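Local coordinates for zinc phosphodiesterase ELAC protein 1 (Homo sapiens, PDB 3ZWF) that cleaves extra 3' nucleotides from precursor tRNAs as a two-zinc endonuclease and removes 2',3'-cyclic phosphates from tRNAs during repair, at residues 3-8 with 306-311; 271-276 with 288-293; 243-248 with 265-270; 31-36 with 55-60. All coordinates share one frame; numbering follows the deposited sequence.

The four contacts sample both sheets of a metallo-beta-lactamase fold and the zinc site at their ends. Interactions 3 and 4 are parallel strand pairs, one in each sheet. The pair 31-36 with 55-60 is buried and aromatic, and ends in zinc ligand His60. The pair 243-248 with 265-270 is partly exposed, lies away from the metals and adds polar bonds from Asp268 and Lys245 to its strand pairing. Interaction 1 packs one sheet on the other. Interaction 2 continues the strand used by interaction 3 into a buried polar network. Thr275 of interaction 2 hydrogen-bonds His311 of interaction 1, and one water joins the zincs bound by His311 and His60.

Interaction 1 (3-8 with 306-311); sequences VTFLGT and RLVLTH. With ZN (zinc ion), chain D; EDO (1,2-ethanediol), chain G.
Phe5 holds CG anti to its carbonyl carbon (chi1 -67°), and Val308 holds CG1 anti to its backbone N (chi1 -177°). The two side chains meet tip to tip, with Phe5 CZ 3.4 Å from Val308 CG1. This contact joins the two sheets of the metallo-beta-lactamase fold, strand 2-5 lying in one and strand 306-310 in the other. The methyl approaches the ring obliquely, and CE1 and CE2 of Phe5 lie farther from it than CZ. Ile355 of strand 354-356 packs on both residues.

Beyond Phe5 the chain turns a corner, and Leu6 and Gly7 form a classic beta bulge opposite Ala21. Thr8 and Thr310 then cross at about a right angle, with Thr8 CB 3.5 Å from Thr310 OG1. The hydroxyl of Thr8 is held outside the pair by Asp351 and Arg17. A water bridges the segments: it donates to Gly7 O at 2.7 Å, is hydrogen-bonded to Thr310 OG1 at 2.6 Å, and lies in plane at the Phe5 ring edge.

His311 lies at the active site. Its ND1 is hydrogen-bonded to Thr275 OG1, while its NE2 binds a zinc ion at 2.2 Å, together with Asp64, His65, Asp251, a water and a phosphate oxygen.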
loop_
_atom_site.group_PDB
_atom_site.type_symbol
_atom_site.label_atom_id
_atom_site.label_comp_id
_atom_site.label_asym_id
_atom_site.label_seq_id
_atom_site.Cartn_x
_atom_site.Cartn_y
_atom_site.Cartn_z
ATOM N N VAL A 3 -21.648 6.578 8.086
ATOM C CA VAL A 3 -20.486 6.751 7.258
ATOM C C VAL A 3 -19.288 7.004 8.167
ATOM O O VAL A 3 -19.336 7.873 9.016
ATOM C CB VAL A 3 -20.757 7.934 6.339
ATOM C CG1 VAL A 3 -19.681 8.169 5.379
ATOM C CG2 VAL A 3 -22.074 7.666 5.568
ATOM N N THR A 4 -18.224 6.227 7.979
ATOM C CA THR A 4 -16.989 6.405 8.723
ATOM C C THR A 4 -15.842 6.782 7.777
ATOM O O THR A 4 -15.522 6.042 6.850
ATOM C CB THR A 4 -16.585 5.117 9.479
ATOM O OG1 THR A 4 -17.605 4.747 10.404
ATOM C CG2 THR A 4 -15.236 5.322 10.245
ATOM N N PHE A 5 -15.230 7.930 8.017
ATOM C CA PHE A 5 -14.059 8.366 7.247
ATOM C C PHE A 5 -12.802 7.717 7.763
ATOM O O PHE A 5 -12.428 7.905 8.906
ATOM C CB PHE A 5 -13.947 9.884 7.262
ATOM C CG PHE A 5 -15.068 10.539 6.527
ATOM C CD1 PHE A 5 -16.266 10.740 7.166
ATOM C CD2 PHE A 5 -14.978 10.838 5.160
ATOM C CE1 PHE A 5 -17.373 11.296 6.494
ATOM C CE2 PHE A 5 -16.117 11.396 4.477
ATOM C CZ PHE A 5 -17.270 11.614 5.147
ATOM N N LEU A 6 -12.095 6.993 6.915
ATOM C CA LEU A 6 -10.838 6.378 7.288
ATOM C C LEU A 6 -9.624 7.219 6.865
ATOM O O LEU A 6 -8.611 7.289 7.576
ATOM C CB LEU A 6 -10.727 4.944 6.776
ATOM C CG LEU A 6 -11.795 3.998 7.342
ATOM C CD1 LEU A 6 -11.858 2.696 6.603
ATOM C CD2 LEU A 6 -11.652 3.760 8.854
ATOM N N GLY A 7 -9.741 7.853 5.713
ATOM C CA GLY A 7 -8.718 8.731 5.199
ATOM C C GLY A 7 -9.322 9.866 4.421
ATOM O O GLY A 7 -10.182 9.665 3.492
ATOM N N THR A 8 -8.867 11.043 4.772
ATOM C CA THR A 8 -9.438 12.322 4.339
ATOM C C THR A 8 -8.413 13.187 3.614
ATOM O O THR A 8 -8.669 14.332 3.332
ATOM C CB THR A 8 -10.042 13.056 5.506
ATOM O OG1 THR A 8 -9.041 13.374 6.520
ATOM C CG2 THR A 8 -11.169 12.192 6.164
ATOM N N ARG A 306 -26.924 17.522 3.119
ATOM C CA ARG A 306 -25.684 17.704 3.829
ATOM C C ARG A 306 -24.521 17.446 2.843
ATOM O O ARG A 306 -24.547 16.503 2.046
ATOM C CB ARG A 306 -25.613 16.749 5.040
ATOM C CG ARG A 306 -24.197 16.523 5.599
ATOM C CD ARG A 306 -23.947 17.127 6.956
ATOM N NE ARG A 306 -24.386 16.222 8.010
ATOM C CZ ARG A 306 -23.666 15.801 9.054
ATOM N NH1 ARG A 306 -22.405 16.195 9.263
ATOM N NH2 ARG A 306 -24.245 14.984 9.934
ATOM N N LEU A 307 -23.532 18.335 2.894
ATOM C CA LEU A 307 -22.307 18.214 2.107
ATOM C C LEU A 307 -21.138 17.940 3.052
ATOM O O LEU A 307 -20.979 18.634 4.006
ATOM C CB LEU A 307 -22.028 19.494 1.304
ATOM C CG LEU A 307 -20.735 19.606 0.503
ATOM C CD1 LEU A 307 -20.572 18.454 -0.589
ATOM C CD2 LEU A 307 -20.601 20.999 -0.096
ATOM N N VAL A 308 -20.383 16.889 2.760
ATOM C CA VAL A 308 -19.156 16.585 3.511
ATOM C C VAL A 308 -17.999 16.725 2.541
ATOM O O VAL A 308 -17.945 16.057 1.519
ATOM C CB VAL A 308 -19.148 15.174 4.130
ATOM C CG1 VAL A 308 -17.833 14.976 4.985
ATOM C CG2 VAL A 308 -20.372 14.936 4.956
ATOM N N LEU A 309 -17.038 17.573 2.909
ATOM C CA LEU A 309 -15.833 17.806 2.103
ATOM C C LEU A 309 -14.694 16.955 2.650
ATOM O O LEU A 309 -14.579 16.745 3.858
ATOM C CB LEU A 309 -15.453 19.289 2.156
ATOM C CG LEU A 309 -16.538 20.253 1.576
ATOM C CD1 LEU A 309 -16.006 21.650 1.573
ATOM C CD2 LEU A 309 -16.944 19.840 0.173
ATOM N N THR A 310 -13.920 16.447 1.709
ATOM C CA THR A 310 -12.814 15.548 2.044
ATOM C C THR A 310 -11.745 15.671 0.993
ATOM O O THR A 310 -11.766 16.558 0.152
ATOM C CB THR A 310 -13.336 14.107 2.250
ATOM O OG1 THR A 310 -12.347 13.287 2.884
ATOM C CG2 THR A 310 -13.785 13.487 0.918
ATOM N N HIS A 311 -10.716 14.816 1.112
ATOM C CA HIS A 311 -9.582 14.827 0.166
ATOM C C HIS A 311 -8.878 16.163 0.157
ATOM O O HIS A 311 -8.615 16.737 -0.883
ATOM C CB HIS A 311 -10.033 14.432 -1.261
ATOM C CG HIS A 311 -8.936 14.009 -2.187
ATOM N ND1 HIS A 311 -8.273 14.883 -3.022
ATOM C CD2 HIS A 311 -8.483 12.772 -2.512
ATOM C CE1 HIS A 311 -7.401 14.219 -3.759
ATOM N NE2 HIS A 311 -7.543 12.932 -3.500
HETATM ZN ZN ZN D . -6.801 11.515 -5.001
HETATM C C1 EDO G . -15.408 3.619 14.021
HETATM O O1 EDO G . -14.859 4.782 13.392
HETATM C C2 EDO G . -16.927 3.543 13.964
HETATM O O2 EDO G . -17.379 3.377 12.634
HETATM O O HOH W 1 -12.547 10.665 2.671
HETATM O O HOH W 2 -5.969 10.605 -6.784
#

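Interaction 2 (271-276 with 288-293). With PO4 (phosphate ion), chain F.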
loop_
_atom_site.group_PDB
_atom_site.type_symbol
_atom_site.label_atom_id
_atom_site.label_comp_id
_atom_site.label_asym_id
_atom_site.label_seq_id
_atom_site.Cartn_x
_atom_site.Cartn_y
_atom_site.Cartn_z
ATOM N N ILE A 271 -20.760 13.367 -0.400
ATOM C CA ILE A 271 -19.295 13.404 -0.091
ATOM C C ILE A 271 -18.545 13.831 -1.352
ATOM O O ILE A 271 -18.684 13.224 -2.421
ATOM C CB ILE A 271 -18.778 12.082 0.398
ATOM C CG1 ILE A 271 -19.566 11.614 1.623
ATOM C CG2 ILE A 271 -17.202 12.154 0.636
ATOM C CD1 ILE A 271 -19.082 10.272 2.125
ATOM N N HIS A 272 -17.848 14.951 -1.237
ATOM C CA HIS A 272 -17.202 15.598 -2.370
ATOM C C HIS A 272 -15.776 16.027 -1.960
ATOM O O HIS A 272 -15.545 16.467 -0.846
ATOM C CB HIS A 272 -18.023 16.832 -2.795
ATOM C CG HIS A 272 -17.751 17.314 -4.185
ATOM N ND1 HIS A 272 -16.548 17.881 -4.563
ATOM C CD2 HIS A 272 -18.563 17.377 -5.276
ATOM C CE1 HIS A 272 -16.617 18.202 -5.851
ATOM N NE2 HIS A 272 -17.823 17.915 -6.302
ATOM N N GLU A 273 -14.853 15.932 -2.908
ATOM C CA GLU A 273 -13.522 16.499 -2.636
ATOM C C GLU A 273 -13.471 18.035 -2.607
ATOM O O GLU A 273 -14.265 18.748 -3.210
ATOM C CB GLU A 273 -12.501 16.025 -3.657
ATOM C CG GLU A 273 -12.718 16.556 -5.061
ATOM C CD GLU A 273 -11.379 16.903 -5.683
ATOM O OE1 GLU A 273 -10.755 17.898 -5.236
ATOM O OE2 GLU A 273 -10.916 16.141 -6.546
ATOM N N ALA A 274 -12.537 18.541 -1.836
ATOM C CA ALA A 274 -12.147 19.951 -1.908
ATOM C C ALA A 274 -10.650 20.039 -1.649
ATOM O O ALA A 274 -10.224 20.414 -0.562
ATOM C CB ALA A 274 -12.908 20.809 -0.905
ATOM N N THR A 275 -9.895 19.644 -2.667
ATOM C CA THR A 275 -8.441 19.479 -2.524
ATOM C C THR A 275 -7.727 20.769 -2.119
ATOM O O THR A 275 -6.869 20.775 -1.213
ATOM C CB THR A 275 -7.783 18.846 -3.782
ATOM O OG1 THR A 275 -8.396 17.578 -4.056
ATOM C CG2 THR A 275 -6.284 18.688 -3.545
ATOM N N LEU A 276 -8.111 21.880 -2.755
ATOM C CA LEU A 276 -7.460 23.149 -2.519
ATOM C C LEU A 276 -8.515 24.190 -2.172
ATOM O O LEU A 276 -9.699 24.007 -2.446
ATOM C CB LEU A 276 -6.716 23.625 -3.763
ATOM C CG LEU A 276 -5.551 22.775 -4.223
ATOM C CD1 LEU A 276 -4.916 23.380 -5.465
ATOM C CD2 LEU A 276 -4.567 22.729 -3.060
ATOM N N GLY A 288 -7.496 18.479 -12.115
ATOM C CA GLY A 288 -8.765 17.717 -12.080
ATOM C C GLY A 288 -9.409 17.651 -10.706
ATOM O O GLY A 288 -10.094 16.669 -10.347
ATOM N N HIS A 289 -9.209 18.728 -9.940
ATOM C CA HIS A 289 -9.703 18.830 -8.582
ATOM C C HIS A 289 -10.739 19.968 -8.443
ATOM O O HIS A 289 -10.936 20.758 -9.363
ATOM C CB HIS A 289 -8.546 19.008 -7.584
ATOM C CG HIS A 289 -7.732 17.760 -7.389
ATOM N ND1 HIS A 289 -8.305 16.539 -7.120
ATOM C CD2 HIS A 289 -6.389 17.548 -7.406
ATOM C CE1 HIS A 289 -7.356 15.621 -7.004
ATOM N NE2 HIS A 289 -6.180 16.201 -7.198
ATOM N N SER A 290 -11.320 20.004 -7.256
ATOM C CA SER A 290 -12.330 21.011 -6.859
ATOM C C SER A 290 -11.891 21.800 -5.634
ATOM O O SER A 290 -11.025 21.395 -4.832
ATOM C CB SER A 290 -13.638 20.306 -6.550
ATOM O OG SER A 290 -14.198 19.751 -7.714
ATOM N N THR A 291 -12.526 22.944 -5.485
ATOM C CA THR A 291 -12.355 23.773 -4.303
ATOM C C THR A 291 -13.705 23.818 -3.542
ATOM O O THR A 291 -14.715 23.296 -4.034
ATOM C CB THR A 291 -11.927 25.187 -4.689
ATOM O OG1 THR A 291 -13.007 25.836 -5.354
ATOM C CG2 THR A 291 -10.674 25.166 -5.580
ATOM N N PRO A 292 -13.726 24.405 -2.328
ATOM C CA PRO A 292 -14.995 24.337 -1.614
ATOM C C PRO A 292 -16.172 25.026 -2.323
ATOM O O PRO A 292 -17.286 24.526 -2.253
ATOM C CB PRO A 292 -14.687 25.052 -0.307
ATOM C CG PRO A 292 -13.229 24.737 -0.065
ATOM C CD PRO A 292 -12.622 24.827 -1.432
ATOM N N GLN A 293 -15.902 26.127 -3.008
ATOM C CA GLN A 293 -16.990 26.808 -3.739
ATOM C C GLN A 293 -17.533 25.934 -4.870
ATOM O O GLN A 293 -18.718 25.938 -5.158
ATOM C CB GLN A 293 -16.547 28.160 -4.261
ATOM C CG GLN A 293 -17.723 28.989 -4.867
ATOM C CD GLN A 293 -18.970 29.165 -3.972
ATOM O OE1 GLN A 293 -20.090 28.694 -4.332
ATOM N NE2 GLN A 293 -18.807 29.874 -2.854
HETATM P P PO4 F . -4.673 13.324 -6.747
HETATM O O1 PO4 F . -5.592 13.134 -7.981
HETATM O O2 PO4 F . -3.488 12.248 -6.980
HETATM O O3 PO4 F . -5.332 12.880 -5.503
HETATM O O4 PO4 F . -4.099 14.694 -6.847
#
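Hydrogen bonds to the Glu273 carboxylate dominate this contact. His289 ND1 donates at 2.7 Å to Glu273 OE2, which accepts through its syn lone pair. The carboxylate lies near the imidazole edge, but the two planes are 52° apart. Ser290 N reaches Glu273 OE1 from above the carboxylate plane at 3.0 Å, in a nearly straight bond (174°). Thr275 also donates to OE1, through both its hydroxyl and its backbone N, so OE1 has three donors. Cys252 N adds a second donor to OE2. With Glu273 CG between its backbone N and carbonyl carbon (chi1 68°) and a bend at chi2, the carboxylate reaches segment 288-293.

Among ring contacts, Thr275 CB lies over a face of the His289 ring, 4.1 Å from its centroid. At the ring edge, His289 NE2 donates to a phosphate oxygen, O4, at 2.6 Å; Arg181 also binds this ion. Ser290 OG meets the His272 ring in its plane, at CE1, and is bonded to Cys252 O.

Apolar and backbone contacts complete the interface. Ala274 CB packs on Pro292 CG at 4.0 Å. Thr291 CA, at the N-cap of helix 292-301, makes a CA-H...O contact of 3.2 Å with Leu276 O.

Glu273 OE2, in the His289 ring plane at ND1, limits rotation of that ring. NE2 is thus directed to the phosphate, which probably comes from the crystallisation liquor and bridges the two zincs.

Interaction 3 (243-248 with 265-270)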
loop_
_atom_site.group_PDB
_atom_site.type_symbol
_atom_site.label_atom_id
_atom_site.label_comp_id
_atom_site.label_asym_id
_atom_site.label_seq_id
_atom_site.Cartn_x
_atom_site.Cartn_y
_atom_site.Cartn_z
ATOM N N GLY A 243 -35.900 5.806 0.313
ATOM C CA GLY A 243 -35.322 5.884 1.637
ATOM C C GLY A 243 -34.152 6.851 1.582
ATOM O O GLY A 243 -34.192 7.873 0.876
ATOM N N ARG A 244 -33.091 6.508 2.291
ATOM C CA ARG A 244 -31.933 7.368 2.351
ATOM C C ARG A 244 -31.129 7.270 1.053
ATOM O O ARG A 244 -31.123 6.236 0.392
ATOM C CB ARG A 244 -31.083 7.032 3.575
ATOM C CG ARG A 244 -31.782 7.384 4.895
ATOM C CD ARG A 244 -31.086 6.756 6.106
ATOM N NE ARG A 244 -31.489 5.359 6.266
ATOM C CZ ARG A 244 -31.420 4.650 7.393
ATOM N NH1 ARG A 244 -30.967 5.183 8.515
ATOM N NH2 ARG A 244 -31.809 3.383 7.388
ATOM N N LYS A 245 -30.464 8.371 0.704
ATOM C CA LYS A 245 -29.599 8.454 -0.477
ATOM C C LYS A 245 -28.250 9.036 -0.057
ATOM O O LYS A 245 -28.167 10.135 0.481
ATOM C CB LYS A 245 -30.221 9.318 -1.582
ATOM C CG LYS A 245 -29.277 9.582 -2.752
ATOM C CD LYS A 245 -29.868 10.529 -3.804
ATOM C CE LYS A 245 -30.946 9.907 -4.642
ATOM N NZ LYS A 245 -31.397 10.840 -5.743
ATOM N N ILE A 246 -27.205 8.253 -0.320
ATOM C CA ILE A 246 -25.828 8.639 -0.057
ATOM C C ILE A 246 -25.054 8.639 -1.377
ATOM O O ILE A 246 -25.080 7.658 -2.097
ATOM C CB ILE A 246 -25.116 7.620 0.824
ATOM C CG1 ILE A 246 -25.931 7.351 2.090
ATOM C CG2 ILE A 246 -23.738 8.150 1.193
ATOM C CD1 ILE A 246 -26.039 8.487 2.998
ATOM N N CYS A 247 -24.430 9.772 -1.688
ATOM C CA CYS A 247 -23.631 9.924 -2.902
ATOM C C CYS A 247 -22.186 10.266 -2.523
ATOM O O CYS A 247 -21.938 11.158 -1.735
ATOM C CB CYS A 247 -24.180 11.022 -3.776
ATOM S SG CYS A 247 -25.828 10.583 -4.384
ATOM N N ILE A 248 -21.270 9.527 -3.117
ATOM C CA ILE A 248 -19.839 9.624 -2.806
ATOM C C ILE A 248 -19.126 9.814 -4.130
ATOM O O ILE A 248 -19.179 8.911 -4.994
ATOM C CB ILE A 248 -19.358 8.327 -2.133
ATOM C CG1 ILE A 248 -20.176 8.092 -0.844
ATOM C CG2 ILE A 248 -17.849 8.456 -1.781
ATOM C CD1 ILE A 248 -19.884 6.807 -0.152
ATOM N N PHE A 265 -29.692 13.933 -6.768
ATOM C CA PHE A 265 -30.787 14.807 -6.376
ATOM C C PHE A 265 -31.284 14.480 -4.972
ATOM O O PHE A 265 -31.606 13.339 -4.671
ATOM C CB PHE A 265 -31.949 14.695 -7.374
ATOM C CG PHE A 265 -33.107 15.612 -7.067
ATOM C CD1 PHE A 265 -32.914 16.970 -6.926
ATOM C CD2 PHE A 265 -34.382 15.106 -6.919
ATOM C CE1 PHE A 265 -33.994 17.818 -6.643
ATOM C CE2 PHE A 265 -35.454 15.931 -6.641
ATOM C CZ PHE A 265 -35.258 17.294 -6.494
ATOM N N GLU A 266 -31.345 15.503 -4.139
ATOM C CA GLU A 266 -31.797 15.406 -2.736
ATOM C C GLU A 266 -31.050 14.344 -1.917
ATOM O O GLU A 266 -31.599 13.747 -0.981
ATOM C CB GLU A 266 -33.321 15.225 -2.651
ATOM C CG GLU A 266 -34.056 16.466 -3.138
ATOM C CD GLU A 266 -35.561 16.397 -2.905
ATOM O OE1 GLU A 266 -36.130 15.282 -2.904
ATOM O OE2 GLU A 266 -36.152 17.478 -2.727
ATOM N N ALA A 267 -29.772 14.142 -2.253
ATOM C CA ALA A 267 -28.902 13.297 -1.427
ATOM C C ALA A 267 -28.985 13.708 0.043
ATOM O O ALA A 267 -28.876 14.899 0.389
ATOM C CB ALA A 267 -27.453 13.354 -1.897
ATOM N N ASP A 268 -29.139 12.708 0.899
ATOM C CA ASP A 268 -29.100 12.913 2.345
ATOM C C ASP A 268 -27.713 13.221 2.833
ATOM O O ASP A 268 -27.534 13.983 3.778
ATOM C CB ASP A 268 -29.667 11.704 3.057
ATOM C CG ASP A 268 -31.125 11.524 2.744
ATOM O OD1 ASP A 268 -31.926 12.343 3.221
ATOM O OD2 ASP A 268 -31.456 10.615 1.971
ATOM N N LEU A 269 -26.737 12.613 2.168
ATOM C CA LEU A 269 -25.332 12.922 2.378
ATOM C C LEU A 269 -24.633 12.915 1.025
ATOM O O LEU A 269 -24.779 11.970 0.245
ATOM C CB LEU A 269 -24.731 11.917 3.335
ATOM C CG LEU A 269 -23.396 12.378 3.938
ATOM C CD1 LEU A 269 -23.699 13.415 4.998
ATOM C CD2 LEU A 269 -22.557 11.232 4.501
ATOM N N LEU A 270 -23.908 13.982 0.741
ATOM C CA LEU A 270 -23.086 14.101 -0.451
ATOM C C LEU A 270 -21.621 14.302 -0.017
ATOM O O LEU A 270 -21.321 15.273 0.665
ATOM C CB LEU A 270 -23.537 15.282 -1.304
ATOM C CG LEU A 270 -22.671 15.687 -2.496
ATOM C CD1 LEU A 270 -22.519 14.546 -3.452
ATOM C CD2 LEU A 270 -23.358 16.867 -3.199
#
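Two neighbouring parallel strands, 245-249 and 269-273, begin their pairing here in one sheet of the metallo-beta-lactamase fold. Ile246 pairs with Leu269, and Cys247 with Leu270. Cys247 N donates to Leu269 O at 2.9 Å.

Just before strand 269-273, Asp268 binds Lys245 at two points. Its OD2 accepts from Lys245 N at 2.8 Å through the anti lone pair, and its backbone N donates to Lys245 O. Leu269 N adds a weak bond to the same carbonyl.

The Lys245 side chain leaves with CG anti to the backbone N (chi1 172°). Its CG and CD run past Ala267 CA, and the chain bends at chi3. NZ then donates to a lone pair of Phe265 O at 2.7 Å, and also to Leu263 O. Carbonyls of helix 259-263 and the following loop hold the ammonium group.

Apolar contacts lie on both faces. Ile246 and Leu269 lie side by side on one, with Ile246 CD1 3.7 Å from Leu269 CB. On the other, Cys247 CB meets Leu270 CD1 at 3.9 Å.

Strand 184-191 pairs antiparallel with the other edge of strand 245-249. Strand 306-310 comes next in the sheet, parallel to 269-273. Helix 292-301 packs against Leu270 through Phe298 and Ala299.

Interaction 4 (31-36 with 55-60). With ZN (zinc ion), chain E.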
loop_
_atom_site.group_PDB
_atom_site.type_symbol
_atom_site.label_atom_id
_atom_site.label_comp_id
_atom_site.label_asym_id
_atom_site.label_seq_id
_atom_site.Cartn_x
_atom_site.Cartn_y
_atom_site.Cartn_z
ATOM N N TRP A 31 -19.641 -1.428 3.393
ATOM C CA TRP A 31 -19.167 -1.153 2.035
ATOM C C TRP A 31 -18.052 -0.097 2.058
ATOM O O TRP A 31 -18.209 0.994 2.615
ATOM C CB TRP A 31 -20.274 -0.656 1.089
ATOM C CG TRP A 31 -21.409 -1.577 0.903
ATOM C CD1 TRP A 31 -21.495 -2.889 1.262
ATOM C CD2 TRP A 31 -22.651 -1.252 0.251
ATOM N NE1 TRP A 31 -22.731 -3.396 0.899
ATOM C CE2 TRP A 31 -23.462 -2.404 0.292
ATOM C CE3 TRP A 31 -23.146 -0.094 -0.341
ATOM C CZ2 TRP A 31 -24.741 -2.433 -0.248
ATOM C CZ3 TRP A 31 -24.443 -0.108 -0.854
ATOM C CH2 TRP A 31 -25.216 -1.273 -0.801
ATOM N N LEU A 32 -16.925 -0.443 1.461
ATOM C CA LEU A 32 -15.783 0.453 1.398
ATOM C C LEU A 32 -15.715 1.206 0.068
ATOM O O LEU A 32 -15.775 0.615 -1.010
ATOM C CB LEU A 32 -14.483 -0.356 1.605
ATOM C CG LEU A 32 -13.136 0.390 1.504
ATOM C CD1 LEU A 32 -12.980 1.413 2.594
ATOM C CD2 LEU A 32 -11.988 -0.637 1.547
ATOM N N PHE A 33 -15.556 2.509 0.165
ATOM C CA PHE A 33 -15.421 3.401 -0.976
ATOM C C PHE A 33 -14.002 3.952 -0.947
ATOM O O PHE A 33 -13.643 4.747 -0.064
ATOM C CB PHE A 33 -16.466 4.531 -0.928
ATOM C CG PHE A 33 -17.849 4.055 -1.165
ATOM C CD1 PHE A 33 -18.605 3.514 -0.130
ATOM C CD2 PHE A 33 -18.411 4.093 -2.449
ATOM C CE1 PHE A 33 -19.932 3.043 -0.370
ATOM C CE2 PHE A 33 -19.690 3.601 -2.685
ATOM C CZ PHE A 33 -20.448 3.083 -1.642
ATOM N N ASP A 34 -13.226 3.481 -1.923
ATOM C CA ASP A 34 -11.783 3.737 -2.086
ATOM C C ASP A 34 -10.931 3.049 -1.017
ATOM O O ASP A 34 -11.392 2.669 0.061
ATOM C CB ASP A 34 -11.465 5.232 -2.241
ATOM C CG ASP A 34 -11.885 5.781 -3.656
ATOM O OD1 ASP A 34 -12.068 4.973 -4.538
ATOM O OD2 ASP A 34 -11.972 7.007 -3.841
ATOM N N CYS A 35 -9.682 2.852 -1.389
ATOM C CA CYS A 35 -8.772 2.022 -0.591
ATOM C C CYS A 35 -7.320 2.423 -0.816
ATOM O O CYS A 35 -6.507 1.677 -1.337
ATOM C CB CYS A 35 -9.001 0.535 -0.889
ATOM S SG CYS A 35 -8.311 -0.564 0.352
ATOM N N GLY A 36 -7.016 3.651 -0.487
ATOM C CA GLY A 36 -5.608 4.110 -0.473
ATOM C C GLY A 36 -4.714 3.323 0.462
ATOM O O GLY A 36 -5.176 2.599 1.364
ATOM N N LYS A 55 -18.499 -5.371 0.134
ATOM C CA LYS A 55 -18.349 -4.708 -1.148
ATOM C C LYS A 55 -17.324 -3.595 -1.057
ATOM O O LYS A 55 -17.208 -2.933 -0.033
ATOM C CB LYS A 55 -19.691 -4.120 -1.642
ATOM C CG LYS A 55 -20.824 -5.142 -1.750
ATOM C CD LYS A 55 -22.081 -4.567 -2.402
ATOM C CE LYS A 55 -23.292 -5.482 -2.179
ATOM N NZ LYS A 55 -23.075 -6.798 -2.784
ATOM N N ILE A 56 -16.630 -3.391 -2.170
ATOM C CA ILE A 56 -15.639 -2.353 -2.326
ATOM C C ILE A 56 -15.842 -1.641 -3.646
ATOM O O ILE A 56 -16.030 -2.281 -4.696
ATOM C CB ILE A 56 -14.181 -2.978 -2.243
ATOM C CG1 ILE A 56 -14.031 -3.706 -0.900
ATOM C CG2 ILE A 56 -13.113 -1.908 -2.390
ATOM C CD1 ILE A 56 -12.753 -4.508 -0.737
ATOM N N PHE A 57 -15.830 -0.322 -3.601
ATOM C CA PHE A 57 -16.055 0.526 -4.744
ATOM C C PHE A 57 -14.854 1.448 -4.914
ATOM O O PHE A 57 -14.546 2.225 -4.015
ATOM C CB PHE A 57 -17.345 1.375 -4.560
ATOM C CG PHE A 57 -18.593 0.568 -4.271
ATOM C CD1 PHE A 57 -18.897 0.113 -2.997
ATOM C CD2 PHE A 57 -19.481 0.273 -5.307
ATOM C CE1 PHE A 57 -20.017 -0.633 -2.744
ATOM C CE2 PHE A 57 -20.603 -0.474 -5.058
ATOM C CZ PHE A 57 -20.905 -0.913 -3.780
ATOM N N ILE A 58 -14.243 1.420 -6.097
ATOM C CA ILE A 58 -13.066 2.268 -6.387
ATOM C C ILE A 58 -13.389 3.330 -7.406
ATOM O O ILE A 58 -13.901 3.019 -8.505
ATOM C CB ILE A 58 -11.868 1.393 -6.912
ATOM C CG1 ILE A 58 -11.482 0.302 -5.911
ATOM C CG2 ILE A 58 -10.665 2.279 -7.247
ATOM C CD1 ILE A 58 -11.034 0.786 -4.499
ATOM N N THR A 59 -13.187 4.598 -7.024
ATOM C CA THR A 59 -13.638 5.757 -7.858
ATOM C C THR A 59 -12.763 5.986 -9.086
ATOM O O THR A 59 -13.243 6.353 -10.134
ATOM C CB THR A 59 -13.671 7.053 -7.089
ATOM O OG1 THR A 59 -12.367 7.331 -6.540
ATOM C CG2 THR A 59 -14.718 6.994 -5.944
ATOM N N HIS A 60 -11.453 5.694 -8.966
ATOM C CA HIS A 60 -10.515 5.907 -10.051
ATOM C C HIS A 60 -9.183 5.271 -9.724
ATOM O O HIS A 60 -8.886 5.092 -8.549
ATOM C CB HIS A 60 -10.354 7.365 -10.432
ATOM C CG HIS A 60 -9.678 8.247 -9.415
ATOM N ND1 HIS A 60 -10.235 8.573 -8.185
ATOM C CD2 HIS A 60 -8.598 9.044 -9.560
ATOM C CE1 HIS A 60 -9.440 9.434 -7.572
ATOM N NE2 HIS A 60 -8.439 9.742 -8.382
HETATM ZN ZN ZN E . -6.897 11.441 -8.424
HETATM O O HOH W 2 -5.969 10.605 -6.784
#
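Lys55 runs beside Trp31 on paired parallel strands. Its CB lies 3.6 Å from Trp31 CD1. CG is nearest NE1 and CD1. CD sits over the face of the five-membered ring, 3.9 Å from its centroid, in a CH-pi contact. CE passes on toward NE1 and CZ2. The chain bends at chi4 (-62°), and NZ forms a salt bridge with Glu90 and a cation-pi contact with Phe166. Trp31 NE1 is hydrogen-bonded to Glu29.

Phe33 and Phe57 continue this face as an offset stack, centroids 4.6 Å apart and planes at 9°. Trp31 completes the aromatic cluster: its six-membered ring lies obliquely to Phe57, centroids 5.7 Å apart and planes at 54°, and its CB touches Phe57 CE1. Leu32 N, Phe57 N and Asp34 N donate to Lys55 O, Leu32 O and Phe57 O respectively.

Further on, Asp34 grips Thr59 with both oxygens. OD1 takes Thr59 N at 2.8 Å and OD2 takes Thr59 OG1 at 2.7 Å, each through a syn lone pair. OG1 accepts from His60 ND1 at 3.0 Å, while His60 NE2 binds a zinc ion at 2.3 Å. Asp34 OD2 also bonds His65: Asp34 is second-shell to the zinc of His65, and reaches that of His60 through Thr59.

Strand 29-33, helix 39-45 and strand 53-57 form a beta-alpha-beta unit. Helix 69-79 packs on Leu32 and Ile56, and strand 184-191 meets Trp31 and Phe33.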